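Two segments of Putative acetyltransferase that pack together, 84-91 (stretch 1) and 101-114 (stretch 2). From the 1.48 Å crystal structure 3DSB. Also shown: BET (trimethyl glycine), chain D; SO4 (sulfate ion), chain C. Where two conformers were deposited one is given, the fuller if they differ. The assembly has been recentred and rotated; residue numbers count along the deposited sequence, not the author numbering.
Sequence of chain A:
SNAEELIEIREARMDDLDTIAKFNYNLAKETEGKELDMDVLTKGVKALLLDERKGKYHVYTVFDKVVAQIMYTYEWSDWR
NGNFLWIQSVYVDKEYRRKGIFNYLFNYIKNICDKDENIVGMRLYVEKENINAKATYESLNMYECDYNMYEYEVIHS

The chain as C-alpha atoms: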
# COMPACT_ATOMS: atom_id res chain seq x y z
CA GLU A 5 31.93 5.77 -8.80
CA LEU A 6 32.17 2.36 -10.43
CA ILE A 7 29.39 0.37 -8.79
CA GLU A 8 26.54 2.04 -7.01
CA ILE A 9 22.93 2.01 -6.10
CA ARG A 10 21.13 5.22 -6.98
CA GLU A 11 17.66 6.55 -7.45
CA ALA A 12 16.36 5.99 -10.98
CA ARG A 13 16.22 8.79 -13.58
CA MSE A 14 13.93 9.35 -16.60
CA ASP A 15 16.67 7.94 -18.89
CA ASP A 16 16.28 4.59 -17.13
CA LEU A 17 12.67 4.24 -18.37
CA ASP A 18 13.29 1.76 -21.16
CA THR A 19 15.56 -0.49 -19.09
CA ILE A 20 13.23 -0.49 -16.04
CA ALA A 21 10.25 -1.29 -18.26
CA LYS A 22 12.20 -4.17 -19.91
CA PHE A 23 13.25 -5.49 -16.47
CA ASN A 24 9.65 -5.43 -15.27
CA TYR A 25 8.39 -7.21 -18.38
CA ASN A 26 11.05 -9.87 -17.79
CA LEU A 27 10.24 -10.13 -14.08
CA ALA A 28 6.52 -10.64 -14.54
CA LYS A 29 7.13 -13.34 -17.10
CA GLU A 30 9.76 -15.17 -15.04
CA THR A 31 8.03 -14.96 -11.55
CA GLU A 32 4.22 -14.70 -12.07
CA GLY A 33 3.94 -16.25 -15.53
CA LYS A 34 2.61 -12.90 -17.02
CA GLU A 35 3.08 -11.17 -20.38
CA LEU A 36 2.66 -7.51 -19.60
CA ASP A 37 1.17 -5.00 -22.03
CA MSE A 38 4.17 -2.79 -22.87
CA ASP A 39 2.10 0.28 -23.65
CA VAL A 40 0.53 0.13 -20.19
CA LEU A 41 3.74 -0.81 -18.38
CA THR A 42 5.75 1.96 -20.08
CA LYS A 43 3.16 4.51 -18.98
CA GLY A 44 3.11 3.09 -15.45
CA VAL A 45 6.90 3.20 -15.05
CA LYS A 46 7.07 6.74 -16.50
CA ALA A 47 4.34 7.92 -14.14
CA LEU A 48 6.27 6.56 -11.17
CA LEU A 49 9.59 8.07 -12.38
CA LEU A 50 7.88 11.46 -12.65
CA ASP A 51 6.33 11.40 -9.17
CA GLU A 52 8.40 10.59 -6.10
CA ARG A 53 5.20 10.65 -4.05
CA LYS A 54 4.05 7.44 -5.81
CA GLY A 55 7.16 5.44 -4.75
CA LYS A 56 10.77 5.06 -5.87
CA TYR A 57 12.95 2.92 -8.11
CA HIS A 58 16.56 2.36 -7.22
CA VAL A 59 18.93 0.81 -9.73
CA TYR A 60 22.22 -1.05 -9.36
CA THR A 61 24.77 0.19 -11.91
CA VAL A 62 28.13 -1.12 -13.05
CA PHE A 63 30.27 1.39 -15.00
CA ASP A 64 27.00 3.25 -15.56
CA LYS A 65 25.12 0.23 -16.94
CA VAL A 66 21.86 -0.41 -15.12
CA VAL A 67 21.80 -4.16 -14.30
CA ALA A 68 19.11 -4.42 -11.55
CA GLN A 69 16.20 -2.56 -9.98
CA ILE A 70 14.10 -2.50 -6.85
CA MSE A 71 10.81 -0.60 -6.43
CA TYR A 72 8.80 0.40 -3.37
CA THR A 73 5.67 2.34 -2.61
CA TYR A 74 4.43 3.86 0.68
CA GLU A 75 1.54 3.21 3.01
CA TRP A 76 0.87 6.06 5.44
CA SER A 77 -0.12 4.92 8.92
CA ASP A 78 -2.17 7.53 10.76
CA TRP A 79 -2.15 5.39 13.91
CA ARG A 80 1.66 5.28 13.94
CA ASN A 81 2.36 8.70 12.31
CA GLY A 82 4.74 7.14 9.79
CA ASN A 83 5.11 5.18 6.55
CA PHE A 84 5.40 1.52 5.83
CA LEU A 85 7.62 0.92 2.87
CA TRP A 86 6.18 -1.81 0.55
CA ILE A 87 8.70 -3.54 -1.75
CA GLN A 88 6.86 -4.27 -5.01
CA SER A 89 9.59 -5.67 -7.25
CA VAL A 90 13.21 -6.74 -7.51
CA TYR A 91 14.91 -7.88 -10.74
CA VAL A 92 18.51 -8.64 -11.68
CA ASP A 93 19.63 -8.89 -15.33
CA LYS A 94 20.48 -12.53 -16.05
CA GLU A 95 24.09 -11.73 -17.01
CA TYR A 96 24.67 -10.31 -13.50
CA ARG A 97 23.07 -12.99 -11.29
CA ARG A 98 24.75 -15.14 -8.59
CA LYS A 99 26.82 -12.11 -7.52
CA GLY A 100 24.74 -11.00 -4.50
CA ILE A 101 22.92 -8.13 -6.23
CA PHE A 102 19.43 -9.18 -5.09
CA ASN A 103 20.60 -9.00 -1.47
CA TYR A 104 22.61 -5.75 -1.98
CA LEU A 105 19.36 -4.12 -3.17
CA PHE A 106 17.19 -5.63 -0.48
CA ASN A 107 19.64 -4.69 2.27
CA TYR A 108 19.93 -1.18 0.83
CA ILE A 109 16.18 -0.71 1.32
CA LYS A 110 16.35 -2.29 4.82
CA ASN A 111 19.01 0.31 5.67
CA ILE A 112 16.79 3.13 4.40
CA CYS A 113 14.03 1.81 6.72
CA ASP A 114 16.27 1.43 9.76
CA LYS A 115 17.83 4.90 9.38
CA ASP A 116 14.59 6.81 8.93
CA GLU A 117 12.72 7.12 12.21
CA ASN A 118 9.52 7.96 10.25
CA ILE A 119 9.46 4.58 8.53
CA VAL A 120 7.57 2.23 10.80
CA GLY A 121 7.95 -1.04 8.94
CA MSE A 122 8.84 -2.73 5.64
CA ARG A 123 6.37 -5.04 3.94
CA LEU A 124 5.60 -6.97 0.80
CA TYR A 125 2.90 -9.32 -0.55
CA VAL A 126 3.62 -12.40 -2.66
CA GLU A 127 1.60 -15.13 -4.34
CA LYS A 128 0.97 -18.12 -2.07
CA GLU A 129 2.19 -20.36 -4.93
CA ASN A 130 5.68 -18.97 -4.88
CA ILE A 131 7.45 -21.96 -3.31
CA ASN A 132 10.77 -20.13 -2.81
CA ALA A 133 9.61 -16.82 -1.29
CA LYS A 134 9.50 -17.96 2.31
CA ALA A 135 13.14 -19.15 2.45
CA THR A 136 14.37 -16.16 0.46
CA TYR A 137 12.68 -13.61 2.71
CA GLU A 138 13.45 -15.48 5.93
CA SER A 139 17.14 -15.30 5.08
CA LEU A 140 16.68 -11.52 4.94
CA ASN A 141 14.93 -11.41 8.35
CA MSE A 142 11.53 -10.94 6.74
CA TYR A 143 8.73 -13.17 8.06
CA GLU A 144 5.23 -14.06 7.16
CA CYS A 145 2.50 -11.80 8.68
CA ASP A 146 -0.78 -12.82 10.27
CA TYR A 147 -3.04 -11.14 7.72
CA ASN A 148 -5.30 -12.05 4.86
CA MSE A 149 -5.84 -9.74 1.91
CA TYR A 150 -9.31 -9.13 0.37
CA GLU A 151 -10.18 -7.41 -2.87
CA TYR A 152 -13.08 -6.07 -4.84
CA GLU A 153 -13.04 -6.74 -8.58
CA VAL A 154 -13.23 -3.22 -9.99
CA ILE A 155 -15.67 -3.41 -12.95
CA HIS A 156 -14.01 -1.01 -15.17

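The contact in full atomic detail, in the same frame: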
# COMPACT_ATOMS: atom_id res chain seq x y z
N PHE A 84 4.82 2.81 6.17
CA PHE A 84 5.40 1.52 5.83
C PHE A 84 5.93 1.64 4.42
O PHE A 84 5.31 2.26 3.55
CB PHE A 84 4.30 0.47 5.82
CG PHE A 84 3.81 0.09 7.17
CD1 PHE A 84 4.50 -0.86 7.94
CD2 PHE A 84 2.65 0.68 7.70
CE1 PHE A 84 4.05 -1.23 9.19
CE2 PHE A 84 2.19 0.32 8.97
CZ PHE A 84 2.89 -0.64 9.72
N LEU A 85 7.09 1.04 4.20
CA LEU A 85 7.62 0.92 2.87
C LEU A 85 7.24 -0.47 2.32
O LEU A 85 7.48 -1.48 3.02
CB LEU A 85 9.13 1.14 2.94
CG LEU A 85 9.99 1.18 1.69
CD1 LEU A 85 11.13 2.17 1.87
CD2 LEU A 85 10.53 -0.19 1.36
N TRP A 86 6.61 -0.52 1.14
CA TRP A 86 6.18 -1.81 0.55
C TRP A 86 7.05 -2.09 -0.67
O TRP A 86 6.99 -1.38 -1.66
CB TRP A 86 4.71 -1.74 0.11
CG TRP A 86 3.75 -1.83 1.21
CD1 TRP A 86 3.41 -0.85 2.11
CD2 TRP A 86 3.06 -3.03 1.64
NE1 TRP A 86 2.47 -1.35 3.02
CE2 TRP A 86 2.23 -2.67 2.73
CE3 TRP A 86 2.97 -4.33 1.12
CZ2 TRP A 86 1.40 -3.61 3.38
CZ3 TRP A 86 2.17 -5.25 1.78
CH2 TRP A 86 1.38 -4.88 2.88
N ILE A 87 7.86 -3.15 -0.59
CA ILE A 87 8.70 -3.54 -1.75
C ILE A 87 7.81 -4.25 -2.74
O ILE A 87 7.19 -5.27 -2.38
CB ILE A 87 9.88 -4.46 -1.31
CG1 ILE A 87 10.79 -3.69 -0.35
CG2 ILE A 87 10.64 -4.99 -2.53
CD1 ILE A 87 11.85 -4.56 0.31
N GLN A 88 7.76 -3.75 -3.97
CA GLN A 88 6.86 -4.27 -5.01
C GLN A 88 7.56 -5.10 -6.07
O GLN A 88 6.94 -5.92 -6.72
CB GLN A 88 6.11 -3.13 -5.71
CG GLN A 88 5.31 -2.25 -4.77
CD GLN A 88 4.17 -2.94 -4.02
OE1 GLN A 88 3.87 -4.13 -4.26
NE2 GLN A 88 3.54 -2.19 -3.10
N SER A 89 8.87 -4.91 -6.25
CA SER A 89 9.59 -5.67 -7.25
C SER A 89 11.08 -5.61 -7.04
O SER A 89 11.62 -4.61 -6.57
CB SER A 89 9.30 -5.09 -8.64
OG SER A 89 9.78 -3.74 -8.72
N VAL A 90 11.74 -6.69 -7.42
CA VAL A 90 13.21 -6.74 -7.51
C VAL A 90 13.55 -7.57 -8.75
O VAL A 90 12.98 -8.63 -8.97
CB VAL A 90 13.85 -7.44 -6.28
CG1 VAL A 90 15.38 -7.31 -6.33
CG2 VAL A 90 13.30 -6.94 -4.92
N TYR A 91 14.52 -7.11 -9.54
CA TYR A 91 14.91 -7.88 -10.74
C TYR A 91 16.40 -7.62 -10.98
O TYR A 91 16.88 -6.47 -10.90
CB TYR A 91 14.14 -7.40 -11.98
CG TYR A 91 14.46 -8.22 -13.21
CD1 TYR A 91 13.86 -9.47 -13.39
CD2 TYR A 91 15.39 -7.79 -14.15
CE1 TYR A 91 14.18 -10.26 -14.48
CE2 TYR A 91 15.69 -8.60 -15.26
CZ TYR A 91 15.07 -9.82 -15.43
OH TYR A 91 15.39 -10.60 -16.55
N ILE A 101 23.61 -9.39 -5.95
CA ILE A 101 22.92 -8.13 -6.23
C ILE A 101 21.52 -8.08 -5.61
O ILE A 101 21.15 -7.02 -5.09
CB ILE A 101 22.90 -7.79 -7.72
CG1 ILE A 101 24.37 -7.58 -8.21
CG2 ILE A 101 22.03 -6.54 -7.99
CD1 ILE A 101 24.43 -7.37 -9.72
N PHE A 102 20.77 -9.18 -5.67
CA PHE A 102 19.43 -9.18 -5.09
C PHE A 102 19.54 -8.74 -3.61
O PHE A 102 18.83 -7.81 -3.16
CB PHE A 102 18.79 -10.56 -5.23
CG PHE A 102 17.39 -10.65 -4.70
CD1 PHE A 102 16.32 -10.68 -5.56
CD2 PHE A 102 17.16 -10.70 -3.34
CE1 PHE A 102 15.00 -10.76 -5.05
CE2 PHE A 102 15.86 -10.76 -2.83
CZ PHE A 102 14.79 -10.81 -3.67
N ASN A 103 20.45 -9.36 -2.87
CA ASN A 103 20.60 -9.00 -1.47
C ASN A 103 21.20 -7.60 -1.25
O ASN A 103 20.81 -6.95 -0.26
CB ASN A 103 21.41 -10.05 -0.70
CG ASN A 103 20.69 -11.33 -0.51
OD1 ASN A 103 19.48 -11.42 -0.76
ND2 ASN A 103 21.39 -12.33 -0.01
N TYR A 104 22.12 -7.13 -2.11
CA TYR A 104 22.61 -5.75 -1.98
C TYR A 104 21.43 -4.78 -2.06
O TYR A 104 21.35 -3.79 -1.29
CB TYR A 104 23.62 -5.38 -3.07
CG TYR A 104 25.01 -5.93 -2.92
CD1 TYR A 104 25.72 -5.75 -1.74
CD2 TYR A 104 25.60 -6.63 -3.96
CE1 TYR A 104 27.02 -6.27 -1.60
CE2 TYR A 104 26.90 -7.15 -3.85
CZ TYR A 104 27.58 -6.98 -2.67
OH TYR A 104 28.87 -7.52 -2.57
N LEU A 105 20.53 -5.02 -3.01
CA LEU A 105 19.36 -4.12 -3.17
C LEU A 105 18.44 -4.22 -1.98
O LEU A 105 18.00 -3.22 -1.43
CB LEU A 105 18.60 -4.44 -4.46
CG LEU A 105 19.34 -4.04 -5.74
CD1 LEU A 105 18.57 -4.56 -6.92
CD2 LEU A 105 19.49 -2.52 -5.79
N PHE A 106 18.13 -5.45 -1.57
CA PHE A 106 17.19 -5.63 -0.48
C PHE A 106 17.73 -5.02 0.82
O PHE A 106 17.01 -4.36 1.58
CB PHE A 106 16.94 -7.13 -0.32
CG PHE A 106 15.52 -7.46 -0.14
CD1 PHE A 106 14.71 -7.77 -1.23
CD2 PHE A 106 14.99 -7.47 1.13
CE1 PHE A 106 13.31 -8.06 -1.04
CE2 PHE A 106 13.65 -7.76 1.34
CZ PHE A 106 12.81 -8.06 0.25
N ASN A 107 19.02 -5.24 1.07
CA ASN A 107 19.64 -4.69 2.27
C ASN A 107 19.78 -3.17 2.21
O ASN A 107 19.73 -2.49 3.25
CB ASN A 107 20.96 -5.41 2.56
CG ASN A 107 20.73 -6.78 3.17
OD1 ASN A 107 19.81 -6.96 3.96
ND2 ASN A 107 21.53 -7.77 2.77
N TYR A 108 19.94 -2.63 1.00
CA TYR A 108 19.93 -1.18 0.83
C TYR A 108 18.59 -0.59 1.28
O TYR A 108 18.57 0.42 1.98
CB TYR A 108 20.18 -0.85 -0.65
CG TYR A 108 20.47 0.62 -0.94
CD1 TYR A 108 21.79 1.08 -0.89
CD2 TYR A 108 19.46 1.52 -1.30
CE1 TYR A 108 22.12 2.37 -1.14
CE2 TYR A 108 19.81 2.89 -1.56
CZ TYR A 108 21.14 3.28 -1.48
OH TYR A 108 21.54 4.61 -1.73
N ILE A 109 17.49 -1.21 0.91
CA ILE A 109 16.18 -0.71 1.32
C ILE A 109 15.99 -0.93 2.83
O ILE A 109 15.46 -0.06 3.52
CB ILE A 109 15.06 -1.35 0.48
CG1 ILE A 109 15.30 -1.11 -1.03
CG2 ILE A 109 13.69 -0.88 0.97
CD1 ILE A 109 15.49 0.32 -1.44
N LYS A 110 16.44 -2.08 3.35
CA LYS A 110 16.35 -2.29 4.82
C LYS A 110 17.08 -1.18 5.55
O LYS A 110 16.58 -0.70 6.58
CB LYS A 110 16.92 -3.65 5.24
CG LYS A 110 16.01 -4.83 4.92
CD LYS A 110 16.69 -6.19 4.98
CE LYS A 110 17.19 -6.48 6.33
NZ LYS A 110 17.83 -7.83 6.36
N ASN A 111 18.26 -0.78 5.04
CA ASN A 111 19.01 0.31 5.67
C ASN A 111 18.26 1.64 5.62
O ASN A 111 18.24 2.39 6.61
CB ASN A 111 20.41 0.45 5.03
CG ASN A 111 21.18 1.64 5.60
OD1 ASN A 111 21.38 2.66 4.93
ND2 ASN A 111 21.57 1.53 6.86
N ILE A 112 17.64 1.93 4.49
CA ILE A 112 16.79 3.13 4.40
C ILE A 112 15.73 3.09 5.51
O ILE A 112 15.49 4.09 6.21
CB ILE A 112 16.09 3.28 3.01
CG1 ILE A 112 17.11 3.73 1.95
CG2 ILE A 112 14.85 4.19 3.07
CD1 ILE A 112 16.56 3.66 0.53
N CYS A 113 15.11 1.92 5.71
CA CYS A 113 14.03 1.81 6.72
C CYS A 113 14.59 1.98 8.14
O CYS A 113 13.99 2.68 8.98
CB CYS A 113 13.33 0.45 6.60
SG CYS A 113 12.40 0.33 5.05
N ASP A 114 15.75 1.40 8.41
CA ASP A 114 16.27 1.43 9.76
C ASP A 114 16.79 2.83 10.11
O ASP A 114 16.72 3.26 11.27
CB ASP A 114 17.36 0.38 9.91
CG ASP A 114 16.80 -1.04 10.04
OD1 ASP A 114 15.61 -1.22 10.46
OD2 ASP A 114 17.55 -1.99 9.76
N BET D . -0.45 -2.04 11.39
CA BET D . -0.21 -0.57 11.15
C BET D . -1.20 0.46 11.67
O BET D . -1.57 1.43 10.94
OXT BET D . -1.49 0.36 12.90
C1 BET D . -0.66 -2.66 10.10
C2 BET D . 0.68 -2.72 12.03
C3 BET D . -1.63 -2.30 12.23
S SO4 C . 20.80 -12.82 -7.39
O1 SO4 C . 21.31 -11.45 -7.43
O2 SO4 C . 19.32 -12.72 -7.58
O3 SO4 C . 21.32 -13.69 -8.43
O4 SO4 C . 20.98 -13.35 -6.04

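Strand 84-91 and helix 101-114 pack with their axes 9.0 Å apart at closest approach and their N-to-C directions 145° apart, so the start of the helix lies by the end of the strand. No hydrogen bond crosses between them, and every contact within 4.5 Å joins apolar side-chain atoms; together the stretches bury 414 Å². On the strand, Leu 85, Ile 87 and Val 90 supply all of these contacts, each with its CA-to-CB bond directed toward the helix.

At the start of the helix, Ile 101 makes no contact with the strand. Phe 102 N donates a hydrogen bond of 2.9 Å to O1 of the sulfate ion, probably a component of the crystallisation liquor; the N-H...O angle of 159° supports the assignment. The CA-to-CB bond of Phe 102 points sideways, but with chi1 at t the ring comes nearer the strand, and its CD1 lies 3.6 Å from Val 90 CG1. This methyl approaches the ring obliquely.

Asn 103 and Tyr 104 are exposed and leave the strand untouched, as suits polar groups on the outer side of the helix. One turn after Ile 101, Leu 105 points toward the strand, and its CD1 reaches to 4.3 Å from Val 90 CG1. Val 90 is thus shared between Phe 102 and Leu 105, and it has the largest covered area of any residue here, 83 Å².

Phe 106 also starts sideways. Its chi1 of -136° falls between the usual wells, and the ring end approaches the strand. Ile 87 CD1 sits over one face, 4.0 Å from the ring centroid and 25° off the normal, a CH-pi arrangement; the same methyl is 3.6 Å from Phe 106 CZ. Val 90 CG2 adds an oblique contact, 4.0 Å from Phe 106 CE1. A flat ring can therefore meet two branched side chains at once.

Asn 107 and Tyr 108 stay clear of the strand. Ile 109 points toward it, and its CG2 packs 3.3 Å from Leu 85 CD2, the closest contact across the stretches, and 4.2 Å from Ile 87 CD1. One branch of a beta-branched residue thereby bridges two strand side chains.

Lys 110 points away, and its NZ makes a weak hydrogen bond to Asn 107 OD1 (3.2 Å). Asn 111 is exposed. Ile 112 points toward the strand but contributes little, with CG2 4.4 Å from Leu 85 CD1, whereas buried Cys 113 brings SG to 3.9 Å from that same CD1. Its short side chain reaches Leu 85 without extending far, the CA atoms of Cys 113 and Leu 85 being 7.5 Å apart. Asp 114 lies out of reach.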